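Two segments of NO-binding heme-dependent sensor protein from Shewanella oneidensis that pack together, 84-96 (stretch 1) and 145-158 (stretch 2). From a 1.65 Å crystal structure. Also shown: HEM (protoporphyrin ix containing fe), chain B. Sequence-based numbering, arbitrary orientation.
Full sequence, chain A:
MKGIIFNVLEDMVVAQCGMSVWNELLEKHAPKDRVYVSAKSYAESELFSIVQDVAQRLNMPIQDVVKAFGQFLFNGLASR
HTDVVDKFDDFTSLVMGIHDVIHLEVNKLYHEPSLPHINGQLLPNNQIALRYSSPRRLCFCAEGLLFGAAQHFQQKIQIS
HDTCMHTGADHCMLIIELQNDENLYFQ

Stretch 1, residues 84-96: VVDKFDDFTSLVM
Stretch 2 145-158: LLFGAAQHFQQKIQ

Stretch 1 begins in a helix that includes Val84 and Val85, then makes a type I turn from Val85 to Phe88 and enters a second helix at Phe91. Phe88 is extended (phi/psi -114/131), as is Asp90 (-156/172). Stretch 2 is helical from Leu145 to His152. Phe153 leaves helical geometry (-93/9), Gln154 adopts a left-handed conformation (59/32), and the chain then extends into a strand that includes Ile157.

Helices 91-96 and 145-152 run roughly antiparallel, at 147°, with axes 10.0 Å apart at closest approach. In register, Phe91 CA lies 5.9 Å from Phe153 CA, and Val95 CA lies 7.7 Å from Leu146 CA. The contact buries 504 Å², both sides summed.

Backbone bonds hold each stretch in shape. Phe88 N donates to Val85 O (3.1 Å) across the turn. Val95 N donates to Phe91 O (3.1 Å) in the second helix. Gln155 N donates to Ala150 O (2.9 Å), tying the bend after Phe153 back to its helix. Asp90 (chi1 p) caps the second helix: its OD1 accepts from Ser93 N at 2.8 Å. Ser93 OG (chi1 m) also donates to Asp90 OD1, at a very short 2.3 Å.

No direct hydrogen bond joins the stretches; the packing is mainly apolar. Phe91 (chi1 t, chi2 79°) sets its ring in the corner formed by the helix and the strand of stretch 2. Ile157 CG2 (chi1 p, chi2 t) covers one face in a CH-pi contact, 4.2 Å from the ring centroid. Leu146 O and Ala149 C lie at the ring edge, with Phe91 CE1 3.3 Å from Leu146 O. The slightly positive C-H edge suits this carbonyl oxygen, which also accepts from Ala150 N (2.9 Å from Leu146 O) within its own helix. Phe91 CE1 also meets Ala150 CB at 3.8 Å.

Phe153 (chi1 m, chi2 -73°) reaches back to the start of the second helix. Phe91 N and Asp90 CA lie over one face of its ring, which thus covers backbone as well as side chains; Phe91 N is 3.6 Å from Phe153 CG. Phe88 O is at the edge, 3.6 Å from Phe153 CE1. Leu94 CD1 (chi1 t, chi2 t) is also at the edge, 3.5 Å from Phe153 CE2.

Val95 CG2 (chi1 t) packs on Leu146 CD2 (chi1 m, chi2 t) at 3.7 Å, a van der Waals contact between hydrocarbon side chains that keeps apolar surface from water. Val85 CG1 (chi1 t) lies 3.8 Å from His152 NE2 (chi1 t, chi2 80°). One water bridges weakly between Phe88 O (3.5 Å from the water O) and His152 NE2 (3.3 Å from the water O).

Both stretches also touch the heme: Leu94 CD2 is 3.7 Å from HEM CAB, and Leu146 CD2 is 3.5 Å from HEM CBB.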

# COMPACT_ATOMS: atom_id res chain seq x y z
N VAL A 84 -1.07 -12.28 -10.81
CA VAL A 84 -2.12 -12.00 -9.84
C VAL A 84 -3.06 -10.92 -10.35
O VAL A 84 -4.28 -11.09 -10.34
CB VAL A 84 -1.52 -11.57 -8.48
CG1 VAL A 84 -2.63 -11.18 -7.50
CG2 VAL A 84 -0.68 -12.70 -7.90
N VAL A 85 -2.49 -9.80 -10.80
CA VAL A 85 -3.29 -8.67 -11.25
C VAL A 85 -4.05 -9.01 -12.54
O VAL A 85 -5.18 -8.55 -12.73
CB VAL A 85 -2.42 -7.43 -11.48
CG1 VAL A 85 -3.26 -6.25 -11.97
CG2 VAL A 85 -1.69 -7.05 -10.20
N ASP A 86 -3.44 -9.82 -13.40
CA ASP A 86 -4.06 -10.22 -14.66
C ASP A 86 -5.36 -11.00 -14.45
O ASP A 86 -6.14 -11.19 -15.39
CB ASP A 86 -3.10 -11.07 -15.50
CG ASP A 86 -1.98 -10.25 -16.12
OD1 ASP A 86 -2.07 -9.01 -16.14
OD2 ASP A 86 -1.00 -10.87 -16.60
N LYS A 87 -5.60 -11.46 -13.23
CA LYS A 87 -6.81 -12.21 -12.92
C LYS A 87 -8.07 -11.34 -12.98
O LYS A 87 -9.19 -11.86 -13.01
CB LYS A 87 -6.71 -12.83 -11.53
CG LYS A 87 -5.75 -14.00 -11.43
CD LYS A 87 -5.81 -14.62 -10.05
CE LYS A 87 -5.21 -16.01 -10.03
NZ LYS A 87 -5.54 -16.72 -8.77
N PHE A 88 -7.89 -10.02 -13.01
CA PHE A 88 -9.00 -9.08 -12.90
C PHE A 88 -9.21 -8.28 -14.18
O PHE A 88 -8.27 -7.71 -14.74
CB PHE A 88 -8.77 -8.13 -11.73
CG PHE A 88 -8.57 -8.84 -10.42
CD1 PHE A 88 -9.65 -9.43 -9.77
CD2 PHE A 88 -7.31 -8.94 -9.85
CE1 PHE A 88 -9.47 -10.09 -8.58
CE2 PHE A 88 -7.13 -9.60 -8.65
CZ PHE A 88 -8.22 -10.18 -8.01
N ASP A 89 -10.46 -8.24 -14.64
CA ASP A 89 -10.83 -7.56 -15.88
C ASP A 89 -11.10 -6.07 -15.68
O ASP A 89 -11.06 -5.30 -16.64
CB ASP A 89 -12.06 -8.22 -16.50
CG ASP A 89 -11.75 -9.57 -17.12
OD1 ASP A 89 -10.73 -9.67 -17.84
OD2 ASP A 89 -12.52 -10.53 -16.89
N ASP A 90 -11.39 -5.67 -14.45
CA ASP A 90 -11.74 -4.28 -14.16
C ASP A 90 -11.46 -3.91 -12.71
O ASP A 90 -11.15 -4.77 -11.88
CB ASP A 90 -13.21 -4.03 -14.49
CG ASP A 90 -14.14 -5.04 -13.86
OD1 ASP A 90 -14.08 -5.22 -12.62
OD2 ASP A 90 -14.93 -5.67 -14.59
N PHE A 91 -11.58 -2.62 -12.42
CA PHE A 91 -11.28 -2.08 -11.10
C PHE A 91 -12.12 -2.71 -10.00
O PHE A 91 -11.60 -3.12 -8.96
CB PHE A 91 -11.48 -0.56 -11.11
CG PHE A 91 -11.30 0.09 -9.77
CD1 PHE A 91 -10.03 0.34 -9.27
CD2 PHE A 91 -12.40 0.47 -9.01
CE1 PHE A 91 -9.86 0.94 -8.03
CE2 PHE A 91 -12.24 1.08 -7.78
CZ PHE A 91 -10.97 1.32 -7.29
N THR A 92 -13.43 -2.80 -10.22
CA THR A 92 -14.34 -3.33 -9.20
C THR A 92 -13.99 -4.78 -8.85
O THR A 92 -14.03 -5.16 -7.68
CB THR A 92 -15.81 -3.26 -9.67
OG1 THR A 92 -16.18 -1.90 -9.90
CG2 THR A 92 -16.74 -3.86 -8.61
N SER A 93 -13.66 -5.57 -9.87
CA SER A 93 -13.31 -6.97 -9.67
C SER A 93 -12.07 -7.10 -8.78
O SER A 93 -12.02 -7.95 -7.90
CB SER A 93 -13.06 -7.66 -11.01
OG SER A 93 -14.12 -7.43 -11.91
N LEU A 94 -11.08 -6.25 -9.03
CA LEU A 94 -9.84 -6.27 -8.25
C LEU A 94 -10.11 -5.96 -6.79
O LEU A 94 -9.70 -6.71 -5.90
CB LEU A 94 -8.83 -5.27 -8.82
CG LEU A 94 -7.40 -5.33 -8.25
CD1 LEU A 94 -6.40 -4.82 -9.27
CD2 LEU A 94 -7.27 -4.52 -6.95
N VAL A 95 -10.80 -4.85 -6.53
CA VAL A 95 -11.07 -4.41 -5.17
C VAL A 95 -11.88 -5.45 -4.39
O VAL A 95 -11.58 -5.76 -3.24
CB VAL A 95 -11.82 -3.07 -5.15
CG1 VAL A 95 -12.13 -2.63 -3.72
CG2 VAL A 95 -11.00 -2.00 -5.86
N MET A 96 -12.92 -5.97 -5.03
CA MET A 96 -13.75 -6.99 -4.41
C MET A 96 -13.00 -8.31 -4.26
O MET A 96 -13.43 -9.21 -3.54
CB MET A 96 -15.03 -7.20 -5.22
CG MET A 96 -15.96 -5.99 -5.20
SD MET A 96 -16.56 -5.60 -3.54
CE MET A 96 -17.60 -7.03 -3.22
N LEU A 145 -3.09 2.83 -2.82
CA LEU A 145 -3.11 1.64 -3.67
C LEU A 145 -4.39 1.55 -4.50
O LEU A 145 -4.36 1.09 -5.65
CB LEU A 145 -2.97 0.38 -2.81
CG LEU A 145 -1.54 0.05 -2.39
CD1 LEU A 145 -1.51 -0.83 -1.16
CD2 LEU A 145 -0.81 -0.61 -3.55
N LEU A 146 -5.51 1.97 -3.92
CA LEU A 146 -6.78 1.97 -4.64
C LEU A 146 -6.73 2.94 -5.81
O LEU A 146 -7.20 2.63 -6.90
CB LEU A 146 -7.93 2.32 -3.70
CG LEU A 146 -8.31 1.21 -2.71
CD1 LEU A 146 -9.10 1.77 -1.54
CD2 LEU A 146 -9.12 0.13 -3.43
N PHE A 147 -6.15 4.12 -5.58
CA PHE A 147 -6.00 5.09 -6.65
C PHE A 147 -5.04 4.56 -7.71
O PHE A 147 -5.23 4.78 -8.91
CB PHE A 147 -5.49 6.43 -6.10
CG PHE A 147 -6.56 7.27 -5.47
CD1 PHE A 147 -7.55 7.86 -6.25
CD2 PHE A 147 -6.57 7.49 -4.11
CE1 PHE A 147 -8.53 8.64 -5.67
CE2 PHE A 147 -7.56 8.28 -3.53
CZ PHE A 147 -8.53 8.85 -4.31
N GLY A 148 -4.01 3.85 -7.27
CA GLY A 148 -3.07 3.23 -8.18
C GLY A 148 -3.75 2.19 -9.05
O GLY A 148 -3.53 2.13 -10.26
N ALA A 149 -4.60 1.38 -8.43
CA ALA A 149 -5.35 0.35 -9.14
C ALA A 149 -6.33 0.99 -10.11
O ALA A 149 -6.57 0.47 -11.20
CB ALA A 149 -6.08 -0.54 -8.16
N ALA A 150 -6.90 2.13 -9.71
CA ALA A 150 -7.82 2.85 -10.57
C ALA A 150 -7.11 3.34 -11.83
O ALA A 150 -7.61 3.17 -12.94
CB ALA A 150 -8.44 4.01 -9.81
N GLN A 151 -5.93 3.94 -11.65
CA GLN A 151 -5.11 4.39 -12.77
C GLN A 151 -4.82 3.25 -13.74
O GLN A 151 -4.94 3.41 -14.96
CB GLN A 151 -3.79 4.98 -12.26
CG GLN A 151 -3.84 6.47 -11.96
CD GLN A 151 -3.81 7.33 -13.21
OE1 GLN A 151 -3.59 6.84 -14.32
NE2 GLN A 151 -4.05 8.63 -13.04
N HIS A 152 -4.42 2.11 -13.18
CA HIS A 152 -4.12 0.91 -13.96
C HIS A 152 -5.26 0.55 -14.90
O HIS A 152 -5.03 0.21 -16.06
CB HIS A 152 -3.83 -0.25 -13.00
CG HIS A 152 -3.54 -1.54 -13.69
ND1 HIS A 152 -2.31 -1.84 -14.23
CD2 HIS A 152 -4.32 -2.62 -13.92
CE1 HIS A 152 -2.34 -3.05 -14.76
NE2 HIS A 152 -3.55 -3.55 -14.59
N PHE A 153 -6.49 0.62 -14.40
CA PHE A 153 -7.67 0.24 -15.18
C PHE A 153 -8.31 1.42 -15.90
O PHE A 153 -9.40 1.30 -16.46
CB PHE A 153 -8.71 -0.43 -14.27
CG PHE A 153 -8.36 -1.83 -13.88
CD1 PHE A 153 -8.44 -2.86 -14.80
CD2 PHE A 153 -7.95 -2.12 -12.59
CE1 PHE A 153 -8.11 -4.16 -14.45
CE2 PHE A 153 -7.63 -3.41 -12.23
CZ PHE A 153 -7.71 -4.43 -13.16
N GLN A 154 -7.63 2.57 -15.90
CA GLN A 154 -8.13 3.77 -16.57
C GLN A 154 -9.49 4.19 -16.01
O GLN A 154 -10.32 4.75 -16.73
CB GLN A 154 -8.24 3.54 -18.08
CG GLN A 154 -6.96 3.04 -18.73
CD GLN A 154 -5.86 4.09 -18.72
OE1 GLN A 154 -6.08 5.24 -18.35
NE2 GLN A 154 -4.67 3.68 -19.14
N GLN A 155 -9.70 3.92 -14.73
CA GLN A 155 -10.96 4.21 -14.06
C GLN A 155 -10.80 5.40 -13.13
O GLN A 155 -9.88 5.43 -12.31
CB GLN A 155 -11.43 2.98 -13.28
CG GLN A 155 -12.73 3.17 -12.51
CD GLN A 155 -13.91 3.44 -13.43
OE1 GLN A 155 -14.42 2.53 -14.07
NE2 GLN A 155 -14.33 4.70 -13.49
N LYS A 156 -11.67 6.39 -13.25
CA LYS A 156 -11.66 7.52 -12.32
C LYS A 156 -12.47 7.17 -11.08
O LYS A 156 -13.55 6.59 -11.19
CB LYS A 156 -12.22 8.78 -12.98
CG LYS A 156 -12.14 10.01 -12.09
CD LYS A 156 -12.78 11.23 -12.73
CE LYS A 156 -12.63 12.46 -11.85
NZ LYS A 156 -13.09 12.22 -10.45
N ILE A 157 -11.94 7.50 -9.90
CA ILE A 157 -12.63 7.21 -8.65
C ILE A 157 -12.56 8.38 -7.67
O ILE A 157 -11.73 9.28 -7.80
CB ILE A 157 -12.06 5.95 -7.96
CG1 ILE A 157 -10.59 6.15 -7.55
CG2 ILE A 157 -12.19 4.74 -8.87
CD1 ILE A 157 -10.09 5.11 -6.56
N GLN A 158 -13.45 8.34 -6.68
CA GLN A 158 -13.42 9.24 -5.54
C GLN A 158 -13.51 8.36 -4.30
O GLN A 158 -14.20 7.34 -4.31
CB GLN A 158 -14.58 10.24 -5.60
CG GLN A 158 -14.19 11.67 -5.29
CD GLN A 158 -15.33 12.64 -5.56
OE1 GLN A 158 -16.50 12.26 -5.59
NE2 GLN A 158 -14.98 13.91 -5.76
CHA HEM B . 0.52 -5.18 1.98
CHB HEM B . -3.66 -3.14 0.64
CHC HEM B . -3.13 -4.88 -3.83
CHD HEM B . 0.33 -7.83 -2.15
C1A HEM B . -0.56 -4.33 1.93
C2A HEM B . -0.79 -3.19 2.79
C3A HEM B . -1.95 -2.63 2.41
C4A HEM B . -2.49 -3.40 1.30
CMA HEM B . -2.62 -1.38 3.01
CAA HEM B . 0.12 -2.70 3.93
CBA HEM B . 0.10 -3.68 5.11
CGA HEM B . -1.02 -3.40 6.09
O1A HEM B . -1.11 -4.13 7.11
O2A HEM B . -1.83 -2.46 5.88
C1B HEM B . -3.86 -3.38 -0.70
C2B HEM B . -4.89 -2.78 -1.52
C3B HEM B . -4.75 -3.27 -2.77
C4B HEM B . -3.62 -4.17 -2.76
CMB HEM B . -5.93 -1.78 -0.95
CAB HEM B . -5.56 -2.97 -4.06
CBB HEM B . -6.31 -1.88 -4.23
C1C HEM B . -2.14 -5.84 -3.77
C2C HEM B . -1.67 -6.64 -4.89
C3C HEM B . -0.72 -7.47 -4.45
C4C HEM B . -0.55 -7.22 -3.02
CMC HEM B . -2.21 -6.52 -6.33
CAC HEM B . 0.02 -8.47 -5.36
CBC HEM B . 0.78 -9.47 -4.90
C1D HEM B . 0.76 -7.33 -0.94
C2D HEM B . 1.96 -7.76 -0.27
C3D HEM B . 2.02 -6.93 1.02
C4D HEM B . 0.85 -6.09 1.00
CMD HEM B . 2.98 -8.81 -0.74
CAD HEM B . 3.10 -6.98 2.11
CBD HEM B . 2.73 -8.01 3.17
CGD HEM B . 3.81 -8.02 4.23
O1D HEM B . 4.55 -7.01 4.32
O2D HEM B . 3.92 -9.03 4.98
NA HEM B . -1.61 -4.43 1.03
NB HEM B . -3.10 -4.22 -1.48
NC HEM B . -1.43 -6.23 -2.65
ND HEM B . 0.13 -6.35 -0.17
FE HEM B . -1.62 -5.45 -0.74
O HOH W 1 -5.20 -6.28 -15.47